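Long-range contacts in VlsE1 (PDB 1L8W), which is a variable outer-membrane lipoprotein of the Lyme disease spirochaete that probably helps it evade host immunity through antigenic switching: residues L121-T127 with E165-A170; A160-K164 with I227-D232; A182-K188 with D264-D270; V218-L224 with K311-I316; P247-G253 with A274-R279. One frame throughout, in Å; residues are numbered along the deposited sequence.

Overall arrangement
The largely helical chain of VlsE1 illustrates how overlapping loops can knit helices into one body. From the N terminus, contact 1 closes the first loop by pairing helix 106-131 with helix 153-170. That second helix also serves contact 2, whose loop crosses that of contact 1 and brings in helix 220-230. Contact 3 joins the loop 182-188 to the approach of helix 269-281, crossing contacts 2, 4 and 5. Contact 4 lays the start of helix 220-230 across helix 294-333, and nested inside its loop contact 5 joins helices 247-252 and 269-281. Contacts 1 and 3 lie on opposite sides of the chain's centre, about 28 Å apart between contact centres.

Contact 1 of 5, residues L121-T127 with E165-A170; sequences LVKAVKT and EIVEAA
I166 turns CG1 anti to its carbonyl carbon (chi1 -74°), which sends the branch between A124 and V125 of the helix opposite. E165, its chain extended beyond CG, carries its carboxylate outward along the rim to T127. The two helical segments run antiparallel, at 166° between their directions, with axes 8.4 Å apart. Small residues permit this spacing: A124 CB sits 3.5 Å from I166 N, close against the backbone, and 3.6 Å from E165 CB. Beside it I166 CD1 reaches V125 CG1 at 3.7 Å, the two side chains crossing at about a right angle. One turn away the CD2 branch of L121 lies 3.8 Å from A169 CB. L73 and A70 of helix 59-80 touch L121 and V125 in turn, while I320 of helix 294-333 touches I166. At the rim T127 OG1 stands 2.9 Å from E165 OE1 and 3.0 Å from K123 O, with one hydroxyl proton for the two acceptors. The chemistry is thus divided: buried alanine and branched aliphatic groups supply most of the close packing, and the hydroxyl and carboxylate form a polar margin where the side chains are partly exposed.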
# COMPACT_ATOMS: atom_id res chain seq x y z
N LEU A 121 13.13 -12.09 2.67
CA LEU A 121 12.77 -10.69 2.52
C LEU A 121 13.06 -10.21 1.10
O LEU A 121 12.21 -9.59 0.46
CB LEU A 121 13.55 -9.85 3.55
CG LEU A 121 13.23 -10.06 5.04
CD1 LEU A 121 14.26 -9.33 5.91
CD2 LEU A 121 11.83 -9.55 5.35
N VAL A 122 14.26 -10.50 0.60
CA VAL A 122 14.62 -10.08 -0.75
C VAL A 122 13.64 -10.63 -1.78
O VAL A 122 13.16 -9.90 -2.64
CB VAL A 122 16.05 -10.53 -1.11
CG1 VAL A 122 16.38 -10.17 -2.55
CG2 VAL A 122 17.05 -9.87 -0.15
N LYS A 123 13.34 -11.92 -1.68
CA LYS A 123 12.39 -12.55 -2.59
C LYS A 123 11.01 -11.91 -2.46
O LYS A 123 10.30 -11.73 -3.45
CB LYS A 123 12.28 -14.05 -2.30
CG LYS A 123 13.32 -14.92 -3.02
CD LYS A 123 14.77 -14.61 -2.60
CE LYS A 123 15.77 -15.41 -3.44
NZ LYS A 123 17.19 -15.20 -3.01
N ALA A 124 10.64 -11.56 -1.23
CA ALA A 124 9.36 -10.94 -0.97
C ALA A 124 9.28 -9.52 -1.54
O ALA A 124 8.28 -9.16 -2.17
CB ALA A 124 9.07 -10.92 0.54
N VAL A 125 10.32 -8.71 -1.33
CA VAL A 125 10.29 -7.35 -1.85
C VAL A 125 10.35 -7.37 -3.37
O VAL A 125 9.74 -6.52 -4.02
CB VAL A 125 11.45 -6.46 -1.30
CG1 VAL A 125 11.55 -6.58 0.23
CG2 VAL A 125 12.76 -6.80 -1.98
N LYS A 126 11.05 -8.34 -3.94
CA LYS A 126 11.15 -8.43 -5.40
C LYS A 126 9.80 -8.77 -6.03
O LYS A 126 9.51 -8.39 -7.18
CB LYS A 126 12.22 -9.45 -5.82
CG LYS A 126 13.65 -8.97 -5.55
CD LYS A 126 14.67 -9.98 -6.09
CE LYS A 126 16.11 -9.54 -5.84
NZ LYS A 126 16.43 -8.24 -6.47
N THR A 127 8.96 -9.48 -5.28
CA THR A 127 7.63 -9.79 -5.76
C THR A 127 6.91 -8.43 -5.83
O THR A 127 6.31 -8.08 -6.84
CB THR A 127 6.86 -10.73 -4.81
OG1 THR A 127 7.57 -11.97 -4.67
CG2 THR A 127 5.47 -11.02 -5.35
N GLU A 165 4.03 -11.33 1.74
CA GLU A 165 5.25 -12.12 1.84
C GLU A 165 6.29 -11.41 2.71
O GLU A 165 6.99 -12.03 3.51
CB GLU A 165 5.83 -12.39 0.45
CG GLU A 165 5.27 -13.65 -0.23
CD GLU A 165 5.41 -13.64 -1.74
OE1 GLU A 165 6.42 -13.14 -2.26
OE2 GLU A 165 4.49 -14.16 -2.42
N ILE A 166 6.39 -10.09 2.55
CA ILE A 166 7.34 -9.33 3.33
C ILE A 166 7.01 -9.43 4.82
O ILE A 166 7.87 -9.75 5.63
CB ILE A 166 7.32 -7.85 2.93
CG1 ILE A 166 8.01 -7.66 1.57
CG2 ILE A 166 8.00 -7.02 4.01
CD1 ILE A 166 7.93 -6.24 1.02
N VAL A 167 5.75 -9.17 5.14
CA VAL A 167 5.26 -9.21 6.51
C VAL A 167 5.41 -10.59 7.15
O VAL A 167 5.75 -10.69 8.32
CB VAL A 167 3.78 -8.76 6.58
CG1 VAL A 167 3.29 -8.79 8.04
CG2 VAL A 167 3.64 -7.34 6.00
N GLU A 168 5.15 -11.65 6.39
CA GLU A 168 5.28 -13.00 6.93
C GLU A 168 6.75 -13.36 7.14
O GLU A 168 7.12 -13.93 8.17
CB GLU A 168 4.62 -14.03 6.00
CG GLU A 168 3.18 -13.68 5.64
CD GLU A 168 2.41 -14.85 5.03
OE1 GLU A 168 2.96 -15.57 4.17
OE2 GLU A 168 1.23 -15.03 5.41
N ALA A 169 7.59 -13.01 6.16
CA ALA A 169 9.02 -13.29 6.25
C ALA A 169 9.59 -12.72 7.55
O ALA A 169 10.49 -13.31 8.15
CB ALA A 169 9.75 -12.67 5.06
N ALA A 170 9.04 -11.58 7.98
CA ALA A 170 9.48 -10.92 9.20
C ALA A 170 8.55 -11.20 10.37
O ALA A 170 8.84 -10.81 11.50
CB ALA A 170 9.58 -9.42 8.97

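Contact 2 of 5, residues A160-K164 with I227-D232; sequences AKGIK and IVTAAD
K164 and D232 meet at the outer margin of this contact, and a water completes their pairing. The direct salt bridge is long, with K164 NZ 3.6 Å from D232 OD1. Water 1 bridges the same two groups, accepting from K164 NZ at 2.8 Å and donating to D232 OD1 at 3.0 Å. The lysine side chain lies athwart the aspartate, and its CD is pressed to 3.0 Å from D232 OD2. K164 starts with CG anti to the backbone N (chi1 178°) and then bends at chi3 and chi4, which brings its amine round beside D232 OD1. The aliphatic part of the chain covers A231, whose CB lies 3.7 Å from K164 CD. Deeper in, I227 presents CG2 to both A160 and I163: the methyl is 4.0 Å from A160 CB and 4.1 Å from I163 CD1.

A second shell positions these groups. I248 of helix 247-252 touches A160 and A230, while V167, three residues beyond K164, packs on V228. A weak, long ion pair with E168 gives K164 NZ a further carboxylate nearby. The contact joins the later part of helix 220-230 to the middle of helix 153-170. The chemistry grades from aliphatic interior to hydrated charge, and because the direct bridge is long while the water bonds are of ordinary length, the ion pair is probably held as much through the water as directly.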
# COMPACT_ATOMS: atom_id res chain seq x y z
N ALA A 160 0.11 -6.49 -3.31
CA ALA A 160 -0.44 -7.00 -2.05
C ALA A 160 0.27 -8.28 -1.60
O ALA A 160 0.69 -8.42 -0.45
CB ALA A 160 -1.94 -7.25 -2.20
N LYS A 161 0.41 -9.22 -2.53
CA LYS A 161 1.06 -10.48 -2.22
C LYS A 161 2.49 -10.25 -1.80
O LYS A 161 2.99 -10.91 -0.88
CB LYS A 161 1.01 -11.42 -3.43
CG LYS A 161 1.71 -12.74 -3.20
CD LYS A 161 1.56 -13.66 -4.40
CE LYS A 161 2.27 -14.99 -4.18
NZ LYS A 161 2.09 -15.89 -5.35
N GLY A 162 3.15 -9.30 -2.46
CA GLY A 162 4.53 -9.00 -2.10
C GLY A 162 4.56 -8.53 -0.66
O GLY A 162 5.37 -8.99 0.14
N ILE A 163 3.66 -7.61 -0.34
CA ILE A 163 3.56 -7.07 1.01
C ILE A 163 3.25 -8.17 2.02
O ILE A 163 3.82 -8.19 3.11
CB ILE A 163 2.49 -5.97 1.09
CG1 ILE A 163 2.96 -4.76 0.27
CG2 ILE A 163 2.23 -5.58 2.54
CD1 ILE A 163 2.05 -3.56 0.36
N LYS A 164 2.35 -9.09 1.67
CA LYS A 164 2.04 -10.19 2.57
C LYS A 164 3.29 -11.04 2.81
O LYS A 164 3.59 -11.42 3.95
CB LYS A 164 0.93 -11.08 2.00
CG LYS A 164 0.60 -12.29 2.89
CD LYS A 164 -0.69 -12.98 2.48
CE LYS A 164 -0.48 -13.96 1.34
NZ LYS A 164 0.19 -15.22 1.79
N ILE A 227 -3.85 -4.76 4.27
CA ILE A 227 -3.42 -5.24 2.96
C ILE A 227 -2.99 -6.70 3.07
O ILE A 227 -3.27 -7.51 2.19
CB ILE A 227 -2.25 -4.39 2.39
CG1 ILE A 227 -2.75 -2.97 2.09
CG2 ILE A 227 -1.71 -5.05 1.12
CD1 ILE A 227 -1.64 -1.97 1.71
N VAL A 228 -2.31 -7.04 4.16
CA VAL A 228 -1.87 -8.41 4.38
C VAL A 228 -3.08 -9.37 4.40
O VAL A 228 -3.06 -10.43 3.77
CB VAL A 228 -1.11 -8.52 5.70
CG1 VAL A 228 -0.73 -9.96 5.97
CG2 VAL A 228 0.13 -7.64 5.66
N THR A 229 -4.13 -8.98 5.13
CA THR A 229 -5.34 -9.80 5.25
C THR A 229 -6.02 -9.90 3.89
O THR A 229 -6.47 -10.97 3.48
CB THR A 229 -6.34 -9.17 6.25
OG1 THR A 229 -5.72 -9.02 7.53
CG2 THR A 229 -7.59 -10.03 6.39
N ALA A 230 -6.09 -8.77 3.20
CA ALA A 230 -6.72 -8.72 1.89
C ALA A 230 -6.08 -9.72 0.93
O ALA A 230 -6.78 -10.41 0.19
CB ALA A 230 -6.62 -7.32 1.33
N ALA A 231 -4.75 -9.79 0.94
CA ALA A 231 -4.01 -10.69 0.06
C ALA A 231 -4.43 -12.15 0.25
O ALA A 231 -4.22 -12.98 -0.63
CB ALA A 231 -2.51 -10.55 0.30
N ASP A 232 -5.02 -12.45 1.40
CA ASP A 232 -5.46 -13.81 1.69
C ASP A 232 -6.91 -14.07 1.32
O ASP A 232 -7.37 -15.20 1.37
CB ASP A 232 -5.22 -14.11 3.17
CG ASP A 232 -3.75 -14.35 3.49
OD1 ASP A 232 -3.22 -15.39 3.06
OD2 ASP A 232 -3.12 -13.49 4.15
O HOH W 1 -2.00 -16.59 0.61

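Contact 3 of 5, residues A182-K188 with D264-D270; sequences AKGENNK and DEMKKDD
Loop 182-188 packs on the segment leading into helix 269-281 in a solvated surface contact, dominated by polar groups and the aliphatic parts of lysines. K267 lies at its middle. Its extended chain runs side by side with E185 and K188, all pointing the same way, with K267 CE 3.7 Å from K188 CD. At the far end K267 NZ forms a salt bridge to E185 OE1 at 3.3 Å, its hydrogen bond weak. The amine of K188 pairs with E260, and the K188 backbone bonds to that of F261. K183 bends at chi2 (-67°) and so brings its CE over K268, 3.7 Å from K268 CD, the two chains running obliquely to each other. Its NZ also makes a weak hydrogen bond to D264 O, and water 3 links that amine to D264 OD1.

K268 occupies the N-cap position of helix 269-281, and D269 opens the first turn. The helix start would probably favour the negative charge of D269, which also receives N187: N187 ND2 to D269 OD1 is 2.8 Å, with an N-H...O angle of 167°. The acceptor lies in the amide plane and is met on its syn side, somewhat out of the carboxylate plane, with amide and carboxylate turned 53° apart. Water 2 accepts from D269 N at 3.0 Å, in front of the new helix. Water 4 accepts from N187 N at 2.7 Å and lies between the two backbones, within reach of the carbonyls of G184 and K267. A214 of helix 205-216 touches both N187 and D269.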
# COMPACT_ATOMS: atom_id res chain seq x y z
N ALA A 182 -12.13 -0.05 15.22
CA ALA A 182 -11.88 0.05 13.78
C ALA A 182 -13.16 0.35 13.00
O ALA A 182 -13.15 0.40 11.77
CB ALA A 182 -11.27 -1.25 13.26
N LYS A 183 -14.27 0.54 13.73
CA LYS A 183 -15.55 0.83 13.10
C LYS A 183 -15.89 2.31 13.01
O LYS A 183 -15.41 3.13 13.79
CB LYS A 183 -16.67 0.08 13.82
CG LYS A 183 -16.93 -1.31 13.25
CD LYS A 183 -17.48 -1.23 11.83
CE LYS A 183 -17.72 -2.61 11.24
NZ LYS A 183 -18.38 -2.54 9.90
N GLY A 184 -16.74 2.63 12.04
CA GLY A 184 -17.15 4.00 11.81
C GLY A 184 -17.17 4.22 10.32
O GLY A 184 -16.14 4.47 9.71
N GLU A 185 -18.36 4.12 9.73
CA GLU A 185 -18.53 4.27 8.29
C GLU A 185 -18.53 5.73 7.85
O GLU A 185 -19.03 6.06 6.77
CB GLU A 185 -19.83 3.60 7.85
CG GLU A 185 -21.09 4.30 8.37
CD GLU A 185 -22.35 3.49 8.16
OE1 GLU A 185 -22.72 3.21 7.00
OE2 GLU A 185 -22.99 3.12 9.17
N ASN A 186 -17.97 6.60 8.68
CA ASN A 186 -17.92 8.03 8.38
C ASN A 186 -17.30 8.36 7.02
O ASN A 186 -17.69 9.33 6.37
CB ASN A 186 -17.15 8.79 9.47
CG ASN A 186 -17.78 8.64 10.84
OD1 ASN A 186 -18.94 8.99 11.05
ND2 ASN A 186 -17.01 8.12 11.79
N ASN A 187 -16.34 7.56 6.58
CA ASN A 187 -15.67 7.85 5.31
C ASN A 187 -16.01 6.95 4.12
O ASN A 187 -15.34 7.00 3.09
CB ASN A 187 -14.16 7.90 5.53
CG ASN A 187 -13.75 8.99 6.52
OD1 ASN A 187 -13.98 10.17 6.28
ND2 ASN A 187 -13.15 8.59 7.64
N LYS A 188 -17.07 6.16 4.26
CA LYS A 188 -17.48 5.26 3.19
C LYS A 188 -17.64 6.01 1.87
O LYS A 188 -17.55 5.42 0.80
CB LYS A 188 -18.80 4.57 3.57
CG LYS A 188 -19.94 5.49 3.98
CD LYS A 188 -21.16 4.66 4.40
CE LYS A 188 -22.25 5.51 5.09
NZ LYS A 188 -23.00 6.40 4.15
N ASP A 264 -20.15 -3.98 4.49
CA ASP A 264 -19.69 -3.75 5.86
C ASP A 264 -18.20 -4.05 6.00
O ASP A 264 -17.53 -3.47 6.84
CB ASP A 264 -20.49 -4.59 6.85
CG ASP A 264 -21.91 -4.10 7.04
OD1 ASP A 264 -22.10 -2.93 7.44
OD2 ASP A 264 -22.85 -4.89 6.79
N GLU A 265 -17.70 -4.97 5.17
CA GLU A 265 -16.29 -5.34 5.22
C GLU A 265 -15.42 -4.13 4.88
O GLU A 265 -14.29 -4.02 5.36
CB GLU A 265 -16.00 -6.49 4.26
CG GLU A 265 -16.59 -7.82 4.70
CD GLU A 265 -17.99 -8.05 4.18
OE1 GLU A 265 -18.73 -7.05 4.00
OE2 GLU A 265 -18.36 -9.22 3.96
N MSE A 266 -15.93 -3.25 4.03
CA MSE A 266 -15.21 -2.03 3.66
C MSE A 266 -15.76 -0.97 4.63
O MSE A 266 -15.95 -1.26 5.81
CB MSE A 266 -15.49 -1.65 2.20
CG MSE A 266 -14.72 -2.49 1.15
SE MSE A 266 -12.75 -2.35 1.19
CE MSE A 266 -12.41 -3.73 2.48
N LYS A 267 -16.02 0.24 4.15
CA LYS A 267 -16.55 1.30 5.02
C LYS A 267 -15.62 1.69 6.17
O LYS A 267 -15.52 2.86 6.53
CB LYS A 267 -17.92 0.91 5.58
CG LYS A 267 -19.05 0.95 4.57
CD LYS A 267 -20.40 0.72 5.24
CE LYS A 267 -21.54 0.98 4.25
NZ LYS A 267 -22.89 0.76 4.84
N LYS A 268 -14.95 0.70 6.76
CA LYS A 268 -14.02 0.95 7.86
C LYS A 268 -12.79 1.69 7.34
O LYS A 268 -12.35 1.48 6.21
CB LYS A 268 -13.62 -0.37 8.51
CG LYS A 268 -14.70 -0.95 9.40
CD LYS A 268 -14.31 -2.31 9.93
CE LYS A 268 -14.63 -3.40 8.92
NZ LYS A 268 -13.98 -3.16 7.61
N ASP A 269 -12.23 2.55 8.19
CA ASP A 269 -11.08 3.37 7.85
C ASP A 269 -9.79 2.68 7.43
O ASP A 269 -9.08 3.18 6.56
CB ASP A 269 -10.77 4.32 9.01
CG ASP A 269 -11.88 5.33 9.25
OD1 ASP A 269 -12.32 5.97 8.27
OD2 ASP A 269 -12.30 5.49 10.41
N ASP A 270 -9.46 1.55 8.05
CA ASP A 270 -8.23 0.88 7.67
C ASP A 270 -8.36 0.15 6.32
O ASP A 270 -7.37 0.02 5.60
CB ASP A 270 -7.77 -0.07 8.79
CG ASP A 270 -8.83 -1.07 9.18
OD1 ASP A 270 -10.01 -0.89 8.79
OD2 ASP A 270 -8.48 -2.04 9.90
O HOH W 2 -13.96 3.33 10.57
O HOH W 3 -20.75 -0.78 9.02
O HOH W 4 -15.04 5.33 7.38

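Contact 4 of 5, residues V218-L224 with K311-I316; sequences VSGEQIL and KVLGAI
K311 NZ is gripped by two backbone carbonyls, V218 O at 2.6 Å and V215 O, the latter in helix 205-216. The V218 bond arrives nearly along the C=O axis, at a C=O...N angle of 166°. K311 sets CG anti to its carbonyl carbon (chi1 -77°) and extends from there, so the amine spans the distance to the loop while CD passes I223 CD1 at 4.0 Å, the side chains nearly perpendicular. Two carbonyls thus help hold the ammonium group of K311 at the junction between helices 205-216 and 220-230.

The backbones come closest at G220, where no side chain intervenes: its CA donates a C-H...O contact to K311 O at 3.5 Å. Here the first turn of helix 220-230 lies across helix 294-333 at a signed angle of -94°, with axes 7.9 Å apart, a near-perpendicular crossing in this largely helical fold. S219 is the N-cap residue. Its N-H is taken by Q222 OE1 at 3.2 Å, one half of a capping box, and its hydroxyl bonds to E221 OE1 at 3.0 Å.

Beyond the glycine, A315 CB lies against the first turn, and L224 divides its branches. CD1 rests 3.9 Å from A315 CB, while CD2 meets I316 CG1 at 4.1 Å. I163 of helix 153-170 touches both L224 and I316.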
# COMPACT_ATOMS: atom_id res chain seq x y z
N VAL A 218 -5.94 6.28 10.63
CA VAL A 218 -5.26 5.00 10.85
C VAL A 218 -3.74 5.13 10.72
O VAL A 218 -3.24 6.02 10.02
CB VAL A 218 -5.76 3.93 9.86
CG1 VAL A 218 -7.26 3.70 10.06
CG2 VAL A 218 -5.48 4.37 8.42
N SER A 219 -3.00 4.26 11.39
CA SER A 219 -1.55 4.31 11.33
C SER A 219 -1.07 3.48 10.13
O SER A 219 -1.87 2.85 9.45
CB SER A 219 -0.94 3.79 12.65
OG SER A 219 -1.10 2.38 12.80
N GLY A 220 0.23 3.49 9.88
CA GLY A 220 0.77 2.73 8.77
C GLY A 220 0.63 1.24 9.02
O GLY A 220 0.30 0.48 8.11
N GLU A 221 0.89 0.82 10.26
CA GLU A 221 0.77 -0.58 10.63
C GLU A 221 -0.62 -1.12 10.30
O GLU A 221 -0.76 -2.18 9.68
CB GLU A 221 1.03 -0.77 12.13
CG GLU A 221 2.42 -0.40 12.60
CD GLU A 221 2.74 1.07 12.36
OE1 GLU A 221 1.90 1.92 12.71
OE2 GLU A 221 3.84 1.36 11.83
N GLN A 222 -1.65 -0.38 10.71
CA GLN A 222 -3.03 -0.79 10.46
C GLN A 222 -3.33 -0.94 8.98
O GLN A 222 -4.01 -1.89 8.58
CB GLN A 222 -4.00 0.21 11.10
CG GLN A 222 -4.05 0.15 12.61
CD GLN A 222 -4.99 1.18 13.19
OE1 GLN A 222 -4.65 2.36 13.29
NE2 GLN A 222 -6.19 0.75 13.57
N ILE A 223 -2.86 -0.00 8.17
CA ILE A 223 -3.07 -0.07 6.72
C ILE A 223 -2.31 -1.28 6.16
O ILE A 223 -2.78 -1.96 5.26
CB ILE A 223 -2.60 1.22 6.02
CG1 ILE A 223 -3.36 2.42 6.58
CG2 ILE A 223 -2.87 1.12 4.54
CD1 ILE A 223 -2.77 3.77 6.19
N LEU A 224 -1.12 -1.53 6.72
CA LEU A 224 -0.29 -2.65 6.30
C LEU A 224 -1.02 -3.95 6.57
O LEU A 224 -1.12 -4.82 5.71
CB LEU A 224 1.03 -2.64 7.07
CG LEU A 224 2.35 -2.84 6.32
CD1 LEU A 224 3.43 -3.28 7.30
CD2 LEU A 224 2.20 -3.89 5.23
N LYS A 311 2.61 6.06 4.46
CA LYS A 311 2.38 5.35 5.72
C LYS A 311 2.67 3.85 5.59
O LYS A 311 3.30 3.25 6.46
CB LYS A 311 0.94 5.55 6.22
CG LYS A 311 0.65 6.90 6.86
CD LYS A 311 -0.74 6.92 7.54
CE LYS A 311 -0.92 8.22 8.33
NZ LYS A 311 -2.21 8.24 9.08
N VAL A 312 2.19 3.25 4.51
CA VAL A 312 2.42 1.82 4.30
C VAL A 312 3.91 1.46 4.10
O VAL A 312 4.42 0.53 4.73
CB VAL A 312 1.58 1.30 3.11
CG1 VAL A 312 1.62 2.30 2.00
CG2 VAL A 312 2.11 -0.03 2.62
N LEU A 313 4.60 2.21 3.25
CA LEU A 313 6.02 1.95 2.98
C LEU A 313 6.90 2.24 4.20
O LEU A 313 7.91 1.58 4.41
CB LEU A 313 6.51 2.80 1.81
CG LEU A 313 5.86 2.55 0.45
CD1 LEU A 313 6.57 3.39 -0.61
CD2 LEU A 313 5.96 1.08 0.11
N GLY A 314 6.52 3.24 4.97
CA GLY A 314 7.28 3.56 6.17
C GLY A 314 7.14 2.42 7.17
O GLY A 314 8.11 2.07 7.84
N ALA A 315 5.95 1.84 7.26
CA ALA A 315 5.74 0.73 8.18
C ALA A 315 6.53 -0.51 7.72
O ALA A 315 7.06 -1.27 8.54
CB ALA A 315 4.24 0.41 8.30
N ILE A 316 6.61 -0.71 6.41
CA ILE A 316 7.35 -1.84 5.86
C ILE A 316 8.81 -1.64 6.24
O ILE A 316 9.50 -2.57 6.65
CB ILE A 316 7.20 -1.92 4.32
CG1 ILE A 316 5.78 -2.37 3.96
CG2 ILE A 316 8.22 -2.89 3.74
CD1 ILE A 316 5.51 -2.43 2.47

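Contact 5 of 5, residues P247-G253 with A274-R279; sequences PIAAAIG and AAIALR
The guanidinium of R279 meets the end of helix 247-252 with its edge. A251 O lies in the guanidinium plane and accepts from R279 NH1 at 2.9 Å in a nearly straight bond. I252 O also lies near that plane, 3.5 Å from R279 NH1. Seen from the carbonyl the approach is less regular, for the donor stands 37° above the plane of A251 C=O. R279 directs CG anti to its backbone N (chi1 178°) and bends at chi2, which turns the group back toward the neighbouring helix. A weak bond from NH2 to K286 O adds a further tie for this buried residue.

The rest of the interface is small and aliphatic. P247 CB presses on A274 CB at 3.5 Å, and A250 CB meets A275 CB at 3.9 Å. A251 CB approaches A275 O at 3.5 Å and L278 CB at 3.8 Å, so the methyl lies against a backbone carbonyl and a side chain together. From L278, CD1 extends obliquely across I248, 4.0 Å from its CG1. Helix 220-230 adds A230 against P247 and I248, and A226 and I227 against A274. With axes 8.1 Å apart and a signed angle of -51°, this is an alanine-lined helix-helix crossing in the core of a largely helical fold, closed at one end by an arginine bonded to the last turn of the shorter helix.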
# COMPACT_ATOMS: atom_id res chain seq x y z
N PRO A 247 -10.03 -4.63 0.47
CA PRO A 247 -9.34 -3.54 -0.22
C PRO A 247 -8.74 -3.85 -1.61
O PRO A 247 -8.63 -2.95 -2.46
CB PRO A 247 -8.29 -3.08 0.81
CG PRO A 247 -8.10 -4.26 1.69
CD PRO A 247 -9.46 -4.88 1.80
N ILE A 248 -8.37 -5.11 -1.86
CA ILE A 248 -7.83 -5.50 -3.16
C ILE A 248 -8.91 -5.42 -4.24
O ILE A 248 -8.69 -4.86 -5.32
CB ILE A 248 -7.23 -6.94 -3.12
CG1 ILE A 248 -5.97 -6.96 -2.25
CG2 ILE A 248 -6.91 -7.45 -4.53
CD1 ILE A 248 -5.32 -8.32 -2.12
N ALA A 249 -10.09 -5.94 -3.94
CA ALA A 249 -11.21 -5.90 -4.88
C ALA A 249 -11.67 -4.47 -5.13
O ALA A 249 -12.11 -4.12 -6.24
CB ALA A 249 -12.36 -6.73 -4.34
N ALA A 250 -11.57 -3.64 -4.10
CA ALA A 250 -11.99 -2.24 -4.20
C ALA A 250 -10.98 -1.43 -5.00
O ALA A 250 -11.37 -0.60 -5.82
CB ALA A 250 -12.17 -1.62 -2.79
N ALA A 251 -9.69 -1.69 -4.78
CA ALA A 251 -8.62 -0.97 -5.49
C ALA A 251 -8.62 -1.24 -7.00
O ALA A 251 -8.47 -0.32 -7.80
CB ALA A 251 -7.26 -1.34 -4.89
N ILE A 252 -8.79 -2.50 -7.41
CA ILE A 252 -8.83 -2.79 -8.84
C ILE A 252 -10.05 -2.11 -9.44
O ILE A 252 -9.95 -1.44 -10.48
CB ILE A 252 -8.89 -4.31 -9.11
CG1 ILE A 252 -7.58 -4.96 -8.68
CG2 ILE A 252 -9.18 -4.57 -10.60
CD1 ILE A 252 -7.56 -6.48 -8.74
N GLY A 253 -11.21 -2.27 -8.80
CA GLY A 253 -12.41 -1.62 -9.31
C GLY A 253 -13.19 -2.33 -10.41
O GLY A 253 -12.81 -3.42 -10.88
N ALA A 274 -6.51 1.27 2.91
CA ALA A 274 -5.78 0.21 2.21
C ALA A 274 -6.14 0.20 0.72
O ALA A 274 -5.27 0.01 -0.13
CB ALA A 274 -6.10 -1.15 2.82
N ALA A 275 -7.43 0.38 0.41
CA ALA A 275 -7.89 0.40 -0.97
C ALA A 275 -7.23 1.56 -1.67
O ALA A 275 -6.83 1.47 -2.84
CB ALA A 275 -9.42 0.57 -1.02
N ILE A 276 -7.11 2.65 -0.93
CA ILE A 276 -6.51 3.87 -1.40
C ILE A 276 -5.02 3.71 -1.66
O ILE A 276 -4.54 4.05 -2.74
CB ILE A 276 -6.75 5.02 -0.38
CG1 ILE A 276 -8.24 5.42 -0.42
CG2 ILE A 276 -5.85 6.20 -0.67
CD1 ILE A 276 -8.63 6.57 0.50
N ALA A 277 -4.28 3.16 -0.70
CA ALA A 277 -2.84 2.99 -0.87
C ALA A 277 -2.51 2.02 -2.00
O ALA A 277 -1.56 2.25 -2.76
CB ALA A 277 -2.20 2.52 0.43
N LEU A 278 -3.28 0.94 -2.11
CA LEU A 278 -3.05 -0.05 -3.16
C LEU A 278 -3.31 0.56 -4.54
O LEU A 278 -2.55 0.33 -5.48
CB LEU A 278 -3.95 -1.26 -2.97
CG LEU A 278 -3.46 -2.36 -2.03
CD1 LEU A 278 -4.60 -3.29 -1.69
CD2 LEU A 278 -2.30 -3.12 -2.67
N ARG A 279 -4.39 1.33 -4.65
CA ARG A 279 -4.75 1.96 -5.91
C ARG A 279 -3.69 2.96 -6.33
O ARG A 279 -3.29 3.00 -7.49
CB ARG A 279 -6.10 2.65 -5.76
CG ARG A 279 -6.57 3.38 -6.99
CD ARG A 279 -7.70 2.64 -7.63
NE ARG A 279 -8.62 3.53 -8.31
CZ ARG A 279 -9.65 3.11 -9.03
NH1 ARG A 279 -9.90 1.82 -9.17
NH2 ARG A 279 -10.46 4.01 -9.59